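Local coordinates for carbohydrate binding family 6 (Clostridium thermocellum, PDB 5A8C), which hydrolyses terminal alpha-L-arabinofuranosyl residues of arabinosides as an alpha-L-arabinofuranosidase of glycoside hydrolase family 43, at residues Q182-I188 / S200-A206; A212-H216 / H268-V272. All blocks are in the same frame, centred on the assembly; numbering follows the deposited sequence. Where two conformers were deposited one is given.

Interaction 1: residues Q182-I188 / S200-A206; sequences QNNIRVI and SAMTMSA
Strands 185-188 and 200-204 run antiparallel, their axes 4.5 Å apart at closest approach and their directions 143° apart. Ser200 leads into the pairing. At Ala201 the CB lies 4.1 Å from Ile188 CB, the two CA atoms being 4.2 Å apart. Met202 forms a hydrogen-bonded pair with Val187. Met202 N donates to Val187 O (2.8 Å). In return Val187 N donates to Met202 O (2.9 Å), and Met202 CG packs on Val187 CG1 at 3.6 Å. Thr203 is the non-hydrogen-bonded partner of Arg186; its CG2 covers one face of the guanidinium, 3.3 Å from Arg186 CZ. Both chi1 and chi2 of Arg186 are m, which folds the side chain back so that NH1 reaches Ile185 O (2.9 Å) and Asn183 O (3.0 Å), while NE bonds to Val152 O. Met204, on the same face as Ile185 and Val187, gives its N to Ile185 O (3.0 Å) and brings SD within 3.7 Å of Val187 CG1. Beyond it the register shifts by one residue, Asn184 being the extra one, so Ser205 faces Asn183 and donates OG to its OD1 (2.7 Å). Ala206 N then closes on Gln182 O (3.0 Å), with Ala206 CB 3.7 Å from Ile185 CD1. Strand 173-178 flanks 185-190 on its other edge, so this is the pairing of the third and outermost strands of a four-stranded beta-propeller blade.

Interaction 2: residues A212-H216 / H268-V272; sequences AAYMH and HHAIV. With CA (calcium ion), chain B.
At the centre of the five-bladed beta-propeller, beside a calcium ion, the innermost strands of two successive blades converge. Strands 212-216 and 270-272 run nearly parallel (15°) with axes 7.7 Å apart, too far for direct backbone pairing, so side chains and waters fill the gap. Ala212 has a left-handed backbone (phi/psi 71/31), and its CB sits over the His268 ring, 3.4 Å from the centroid, in a CH-pi contact. His268, with chi1 t, binds calcium through NE2 at 2.5 Å; six waters at 2.4-2.5 Å complete a sevenfold shell. One of them, water 2, links the strands by donating to Ala212 O (2.9 Å) and His269 O (2.8 Å). On its other nitrogen, ND1, His268 holds a Tris molecule, probably from the crystallisation liquor, consistent with a sugar-binding pocket here. Farther along, Ile271 CG2 lies over the His216 ring, 3.9 Å from its centroid, while His216 NE2 bonds to Tyr308 OH. Between these ends Tyr214, chi1 t, reaches across: Ala270 CA lies over its ring face (4.0 Å to the centroid), Ala270 CB touches CE1 of Tyr214 at 3.4 Å, and Tyr214 OH donates to Ile271 O at 2.7 Å.

The two contacts show the propeller from its periphery to its axis. Interaction 1 holds the outer edge of one blade, its centre about 17 Å from the centre of the chain; interaction 2 lies about 5 Å from that centre and joins the inner strands of the next two blades. Their centres are about 16 Å apart and their nearest atoms about 5 Å, without touching. A short connection after Ala206 carries the chain inward to Ala212. Phe224, on strand 221-228, bridges them: Ile185 and Met204 pack against it, as do Ala213 and Met215. Calcium is bound within interaction 2, whereas the Ile185 side chain stays about 12 Å from the ion.

Interaction 1: residues Q182-I188 / S200-A206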
ATOM      1  N   GLN A 182      13.218  -5.158 -11.594  1.00  8.69           N
ATOM      2  CA  GLN A 182      12.347  -6.153 -12.165  1.00  9.27           C
ATOM      3  C   GLN A 182      12.267  -7.430 -11.368  1.00  8.87           C
ATOM      4  O   GLN A 182      11.193  -8.022 -11.239  1.00 10.18           O
ATOM      5  CB  GLN A 182      12.782  -6.461 -13.597  1.00 10.54           C
ATOM      6  CG  GLN A 182      12.027  -7.577 -14.251  1.00 12.61           C
ATOM      7  CD  GLN A 182      12.662  -7.979 -15.544  1.00 16.71           C
ATOM      8  OE1 GLN A 182      12.610  -7.258 -16.520  1.00 18.82           O
ATOM      9  NE2 GLN A 182      13.284  -9.153 -15.575  1.00 20.65           N
ATOM     10  N   ASN A 183      13.406  -7.928 -10.893  1.00  9.16           N
ATOM     11  CA  ASN A 183      13.489  -9.214 -10.199  1.00  9.77           C
ATOM     12  C   ASN A 183      13.643  -9.058  -8.689  1.00  8.57           C
ATOM     13  O   ASN A 183      14.031 -10.014  -8.016  1.00  9.32           O
ATOM     14  CB  ASN A 183      14.680 -10.027 -10.790  1.00 11.67           C
ATOM     15  CG  ASN A 183      14.568 -10.172 -12.254  1.00 12.71           C
ATOM     16  OD1 ASN A 183      13.492 -10.465 -12.797  1.00 14.87           O
ATOM     17  ND2 ASN A 183      15.603  -9.811 -12.953  1.00 15.56           N
ATOM     18  N   ASN A 184      13.339  -7.870  -8.173  1.00  7.93           N
ATOM     19  CA  ASN A 184      13.440  -7.569  -6.760  1.00  7.97           C
ATOM     20  C   ASN A 184      12.088  -7.604  -6.048  1.00  7.83           C
ATOM     21  O   ASN A 184      11.912  -6.929  -5.034  1.00 10.36           O
ATOM     22  CB  ASN A 184      14.176  -6.231  -6.532  1.00  9.06           C
ATOM     23  CG  ASN A 184      15.686  -6.418  -6.555  1.00 10.94           C
ATOM     24  OD1 ASN A 184      16.202  -7.506  -6.394  1.00 16.82           O
ATOM     25  ND2 ASN A 184      16.423  -5.341  -6.700  1.00 12.95           N
ATOM     26  N   ILE A 185      11.180  -8.428  -6.539  1.00  7.66           N
ATOM     27  CA  ILE A 185       9.948  -8.745  -5.829  1.00  7.28           C
ATOM     28  C   ILE A 185      10.162 -10.060  -5.094  1.00  6.58           C
ATOM     29  O   ILE A 185      10.777 -11.016  -5.606  1.00  7.17           O
ATOM     30  CB  ILE A 185       8.769  -8.940  -6.808  1.00  7.81           C
ATOM     31  CG1 ILE A 185       8.602  -7.779  -7.764  1.00  9.06           C
ATOM     32  CG2 ILE A 185       7.490  -9.224  -6.029  1.00  8.25           C
ATOM     33  CD1 ILE A 185       7.781  -8.085  -8.978  1.00 10.16           C
ATOM     34  N   ARG A 186       9.657 -10.124  -3.875  1.00  6.30           N
ATOM     35  CA  ARG A 186       9.624 -11.353  -3.098  1.00  6.86           C
ATOM     36  C   ARG A 186       8.209 -11.596  -2.606  1.00  6.52           C
ATOM     37  O   ARG A 186       7.432 -10.659  -2.412  1.00  6.67           O
ATOM     38  CB  ARG A 186      10.576 -11.275  -1.910  1.00  7.66           C
ATOM     39  CG  ARG A 186      12.038 -11.108  -2.282  1.00  8.28           C
ATOM     40  CD  ARG A 186      12.654 -12.330  -2.942  1.00  8.76           C
ATOM     41  NE  ARG A 186      14.064 -12.149  -3.282  1.00  9.19           N
ATOM     42  CZ  ARG A 186      14.519 -11.561  -4.379  1.00  8.98           C
ATOM     43  NH1 ARG A 186      13.695 -11.087  -5.287  1.00  8.52           N
ATOM     44  NH2 ARG A 186      15.825 -11.470  -4.591  1.00 11.17           N
ATOM     45  N   VAL A 187       7.877 -12.860  -2.383  1.00  6.99           N
ATOM     46  CA  VAL A 187       6.628 -13.225  -1.749  1.00  6.91           C
ATOM     47  C   VAL A 187       6.902 -14.352  -0.769  1.00  6.62           C
ATOM     48  O   VAL A 187       7.626 -15.302  -1.073  1.00  7.76           O
ATOM     49  CB  VAL A 187       5.515 -13.565  -2.772  1.00  7.79           C
ATOM     50  CG1 VAL A 187       5.921 -14.689  -3.743  1.00  8.75           C
ATOM     51  CG2 VAL A 187       4.214 -13.879  -2.091  1.00  7.91           C
ATOM     52  N   ILE A 188       6.333 -14.258   0.416  1.00  6.67           N
ATOM     53  CA  ILE A 188       6.489 -15.274   1.453  1.00  6.92           C
ATOM     54  C   ILE A 188       5.136 -15.609   2.049  1.00  6.61           C
ATOM     55  O   ILE A 188       4.267 -14.742   2.192  1.00  6.77           O
ATOM     56  CB  ILE A 188       7.487 -14.828   2.526  1.00  7.36           C
ATOM     57  CG1 ILE A 188       7.940 -16.016   3.427  1.00  8.37           C
ATOM     58  CG2 ILE A 188       6.969 -13.655   3.358  1.00  7.86           C
ATOM     59  CD1 ILE A 188       9.170 -15.701   4.248  1.00  9.39           C
ATOM     60  N   SER A 200      10.177 -20.260   3.047  1.00 11.77           N
ATOM     61  CA  SER A 200      11.093 -19.297   2.473  0.80 11.98           C
ATOM     62  C   SER A 200      10.345 -18.332   1.520  1.00 10.04           C
ATOM     63  O   SER A 200       9.337 -18.684   0.921  1.00 11.18           O
ATOM     64  CB  SER A 200      12.184 -20.029   1.722  0.80 14.00           C
ATOM     65  OG  SER A 200      12.956 -20.796   2.643  0.80 18.28           O
ATOM     66  N   ALA A 201      10.926 -17.165   1.371  1.00  9.72           N
ATOM     67  CA  ALA A 201      10.454 -16.242   0.330  1.00  9.31           C
ATOM     68  C   ALA A 201      10.848 -16.812  -1.036  1.00  9.30           C
ATOM     69  O   ALA A 201      11.817 -17.566  -1.181  1.00 11.80           O
ATOM     70  CB  ALA A 201      11.063 -14.869   0.529  1.00  9.21           C
ATOM     71  N   MET A 202      10.065 -16.430  -2.014  1.00  8.33           N
ATOM     72  CA  MET A 202      10.374 -16.747  -3.373  0.80  9.39           C
ATOM     73  C   MET A 202      10.402 -15.466  -4.199  1.00  8.10           C
ATOM     74  O   MET A 202       9.875 -14.422  -3.792  1.00  9.58           O
ATOM     75  CB  MET A 202       9.540 -17.831  -3.891  0.80 12.45           C
ATOM     76  CG  MET A 202       8.251 -17.344  -4.183  0.80 12.40           C
ATOM     77  SD  MET A 202       7.031 -18.467  -4.911  0.80 20.43           S
ATOM     78  CE  MET A 202       6.733 -19.303  -3.414  0.80 11.43           C
ATOM     79  N   THR A 203      11.020 -15.548  -5.369  1.00  7.63           N
ATOM     80  CA  THR A 203      11.161 -14.408  -6.246  0.70  7.62           C
ATOM     81  C   THR A 203      10.099 -14.349  -7.289  1.00  7.31           C
ATOM     82  O   THR A 203       9.605 -15.370  -7.784  1.00  8.03           O
ATOM     83  CB  THR A 203      12.519 -14.477  -6.958  0.70  8.10           C
ATOM     84  OG1 THR A 203      12.665 -15.575  -7.847  0.70 15.19           O
ATOM     85  CG2 THR A 203      13.533 -14.350  -5.892  0.70  5.22           C
ATOM     86  N   MET A 204       9.682 -13.072  -7.569  1.00  7.79           N
ATOM     87  CA  MET A 204       8.821 -12.784  -8.713  1.00  7.48           C
ATOM     88  C   MET A 204       9.479 -11.725  -9.557  1.00  7.62           C
ATOM     89  O   MET A 204      10.403 -11.042  -9.138  1.00  8.88           O
ATOM     90  CB  MET A 204       7.420 -12.314  -8.263  1.00  8.08           C
ATOM     91  CG  MET A 204       6.622 -13.346  -7.545  1.00  8.88           C
ATOM     92  SD  MET A 204       5.083 -12.776  -6.853  1.00 10.47           S
ATOM     93  CE  MET A 204       4.268 -12.150  -8.320  1.00 13.93           C
ATOM     94  N   SER A 205       8.963 -11.554 -10.768  1.00  8.08           N
ATOM     95  CA  SER A 205       9.463 -10.548 -11.685  0.50  8.11           C
ATOM     96  C   SER A 205       8.298  -9.805 -12.351  1.00  8.09           C
ATOM     97  O   SER A 205       7.291 -10.398 -12.706  1.00  9.14           O
ATOM     98  CB  SER A 205      10.333 -11.170 -12.799  0.50  8.57           C
ATOM     99  OG  SER A 205      11.354 -12.013 -12.320  0.50  9.25           O
ATOM    100  N   ALA A 206       8.477  -8.501 -12.488  1.00  7.78           N
ATOM    101  CA  ALA A 206       7.483  -7.676 -13.200  1.00  7.70           C
ATOM    102  C   ALA A 206       8.233  -6.583 -13.919  1.00  7.63           C
ATOM    103  O   ALA A 206       9.165  -5.999 -13.382  1.00  7.96           O
ATOM    104  CB  ALA A 206       6.466  -7.035 -12.232  1.00  8.56           C
TER
HETATM  105  O   HOH W   1      13.199 -12.652  -9.937  1.00 26.03           O

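Interaction 2: residues A212-H216 / H268-V272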
ATOM      1  N   ALA A 212       5.735  -0.643  -4.154  1.00  5.09           N
ATOM      2  CA  ALA A 212       4.263  -0.685  -4.054  1.00  5.19           C
ATOM      3  C   ALA A 212       3.618  -2.001  -4.477  1.00  4.94           C
ATOM      4  O   ALA A 212       2.457  -1.991  -4.908  1.00  5.29           O
ATOM      5  CB  ALA A 212       3.581   0.517  -4.705  1.00  5.30           C
ATOM      6  N   ALA A 213       4.296  -3.133  -4.306  1.00  5.00           N
ATOM      7  CA  ALA A 213       3.687  -4.423  -4.647  1.00  5.45           C
ATOM      8  C   ALA A 213       2.299  -4.573  -3.985  1.00  5.19           C
ATOM      9  O   ALA A 213       2.123  -4.319  -2.795  1.00  5.57           O
ATOM     10  CB  ALA A 213       4.581  -5.568  -4.196  1.00  6.34           C
ATOM     11  N   TYR A 214       1.373  -5.150  -4.746  1.00  5.37           N
ATOM     12  CA  TYR A 214      -0.004  -5.280  -4.269  1.00  5.52           C
ATOM     13  C   TYR A 214      -0.639  -6.477  -4.944  1.00  5.17           C
ATOM     14  O   TYR A 214      -0.430  -6.711  -6.140  1.00  6.27           O
ATOM     15  CB  TYR A 214      -0.806  -3.993  -4.567  1.00  6.17           C
ATOM     16  CG  TYR A 214      -2.101  -3.885  -3.834  1.00  6.25           C
ATOM     17  CD1 TYR A 214      -2.150  -3.338  -2.578  1.00  6.83           C
ATOM     18  CD2 TYR A 214      -3.255  -4.400  -4.384  1.00  6.73           C
ATOM     19  CE1 TYR A 214      -3.381  -3.231  -1.903  1.00  7.85           C
ATOM     20  CE2 TYR A 214      -4.481  -4.316  -3.712  1.00  6.91           C
ATOM     21  CZ  TYR A 214      -4.492  -3.764  -2.463  1.00  7.47           C
ATOM     22  OH  TYR A 214      -5.711  -3.648  -1.796  1.00  9.25           O
ATOM     23  N   MET A 215      -1.418  -7.247  -4.193  1.00  5.42           N
ATOM     24  CA  MET A 215      -2.145  -8.390  -4.720  1.00  6.12           C
ATOM     25  C   MET A 215      -3.615  -8.308  -4.375  1.00  6.17           C
ATOM     26  O   MET A 215      -3.960  -8.050  -3.214  1.00  7.32           O
ATOM     27  CB  MET A 215      -1.540  -9.671  -4.143  1.00  6.38           C
ATOM     28  CG  MET A 215      -2.248 -10.976  -4.520  1.00  7.15           C
ATOM     29  SD  MET A 215      -2.475 -11.260  -6.276  1.00  7.63           S
ATOM     30  CE  MET A 215      -0.769 -11.164  -6.861  1.00  8.06           C
ATOM     31  N   HIS A 216      -4.456  -8.625  -5.348  1.00  6.78           N
ATOM     32  CA  HIS A 216      -5.890  -8.878  -5.091  1.00  6.73           C
ATOM     33  C   HIS A 216      -6.355  -9.924  -6.054  1.00  6.76           C
ATOM     34  O   HIS A 216      -5.719 -10.179  -7.093  1.00  7.53           O
ATOM     35  CB  HIS A 216      -6.744  -7.612  -5.114  1.00  7.22           C
ATOM     36  CG  HIS A 216      -7.117  -7.150  -6.475  1.00  7.32           C
ATOM     37  ND1 HIS A 216      -6.307  -6.391  -7.297  1.00  7.43           N
ATOM     38  CD2 HIS A 216      -8.300  -7.352  -7.135  1.00  8.06           C
ATOM     39  CE1 HIS A 216      -6.995  -6.163  -8.411  1.00  7.82           C
ATOM     40  NE2 HIS A 216      -8.181  -6.742  -8.340  1.00  8.29           N
ATOM     41  N   HIS A 268       1.516   5.589  -5.617  1.00  5.06           N
ATOM     42  CA  HIS A 268       1.346   4.412  -4.764  1.00  4.93           C
ATOM     43  C   HIS A 268      -0.132   4.203  -4.515  1.00  4.70           C
ATOM     44  O   HIS A 268      -0.860   5.141  -4.250  1.00  5.85           O
ATOM     45  CB  HIS A 268       2.058   4.640  -3.439  1.00  4.90           C
ATOM     46  CG  HIS A 268       2.324   3.379  -2.631  1.00  4.79           C
ATOM     47  ND1 HIS A 268       3.607   2.990  -2.329  1.00  5.19           N
ATOM     48  CD2 HIS A 268       1.507   2.458  -2.049  1.00  4.69           C
ATOM     49  CE1 HIS A 268       3.519   1.867  -1.603  1.00  5.11           C
ATOM     50  NE2 HIS A 268       2.280   1.507  -1.443  1.00  5.13           N
ATOM     51  N   HIS A 269      -0.582   2.975  -4.618  1.00  4.75           N
ATOM     52  CA  HIS A 269      -2.011   2.674  -4.651  1.00  4.87           C
ATOM     53  C   HIS A 269      -2.422   1.463  -3.824  1.00  4.59           C
ATOM     54  O   HIS A 269      -1.591   0.616  -3.408  1.00  4.93           O
ATOM     55  CB  HIS A 269      -2.307   2.298  -6.163  1.00  5.29           C
ATOM     56  CG  HIS A 269      -1.743   0.966  -6.510  1.00  5.13           C
ATOM     57  ND1 HIS A 269      -0.407   0.661  -6.338  1.00  5.40           N
ATOM     58  CD2 HIS A 269      -2.395  -0.207  -6.773  1.00  5.60           C
ATOM     59  CE1 HIS A 269      -0.275  -0.649  -6.522  1.00  5.85           C
ATOM     60  NE2 HIS A 269      -1.449  -1.197  -6.845  1.00  5.82           N
ATOM     61  N   ALA A 270      -3.740   1.309  -3.741  1.00  5.07           N
ATOM     62  CA  ALA A 270      -4.369   0.047  -3.317  1.00  5.37           C
ATOM     63  C   ALA A 270      -5.652  -0.080  -4.143  1.00  5.37           C
ATOM     64  O   ALA A 270      -6.262   0.895  -4.538  1.00  6.92           O
ATOM     65  CB  ALA A 270      -4.645  -0.039  -1.848  1.00  6.77           C
ATOM     66  N   ILE A 271      -6.096  -1.326  -4.326  1.00  6.77           N
ATOM     67  CA  ILE A 271      -7.354  -1.661  -5.025  1.00  6.35           C
ATOM     68  C   ILE A 271      -8.294  -2.357  -4.054  1.00  6.78           C
ATOM     69  O   ILE A 271      -7.863  -3.306  -3.393  1.00  8.26           O
ATOM     70  CB  ILE A 271      -7.037  -2.577  -6.242  1.00  7.32           C
ATOM     71  CG1 ILE A 271      -6.151  -1.847  -7.237  1.00  9.51           C
ATOM     72  CG2 ILE A 271      -8.316  -3.068  -6.868  1.00  7.74           C
ATOM     73  CD1 ILE A 271      -5.538  -2.663  -8.331  1.00 10.76           C
ATOM     74  N   VAL A 272      -9.531  -1.886  -3.986  1.00  6.45           N
ATOM     75  CA  VAL A 272     -10.430  -2.406  -2.985  1.00  7.18           C
ATOM     76  C   VAL A 272     -11.859  -2.399  -3.534  1.00  7.12           C
ATOM     77  O   VAL A 272     -12.264  -1.479  -4.239  1.00  8.08           O
ATOM     78  CB  VAL A 272     -10.330  -1.565  -1.648  1.00  7.99           C
ATOM     79  CG1 VAL A 272     -10.787  -0.114  -1.844  1.00  9.18           C
ATOM     80  CG2 VAL A 272     -11.077  -2.200  -0.501  1.00  9.69           C
TER
HETATM   81 CA    CA B1330       1.234  -0.568  -0.529  1.00  4.78          CA
HETATM   82  O   HOH W   2       0.705  -0.881  -2.927  1.00  5.07           O
HETATM   83  O   HOH W   3       2.844  -2.179  -1.408  1.00  5.30           O
HETATM   84  O   HOH W   4      -1.069  -0.003  -0.822  1.00  5.96           O
HETATM   85  O   HOH W   5       2.934  -1.142   1.166  1.00  5.60           O
HETATM   86  O   HOH W   6       0.830   1.009   1.277  1.00  5.47           O
HETATM   87  O   HOH W   7       0.227  -2.535   0.338  1.00  6.55           O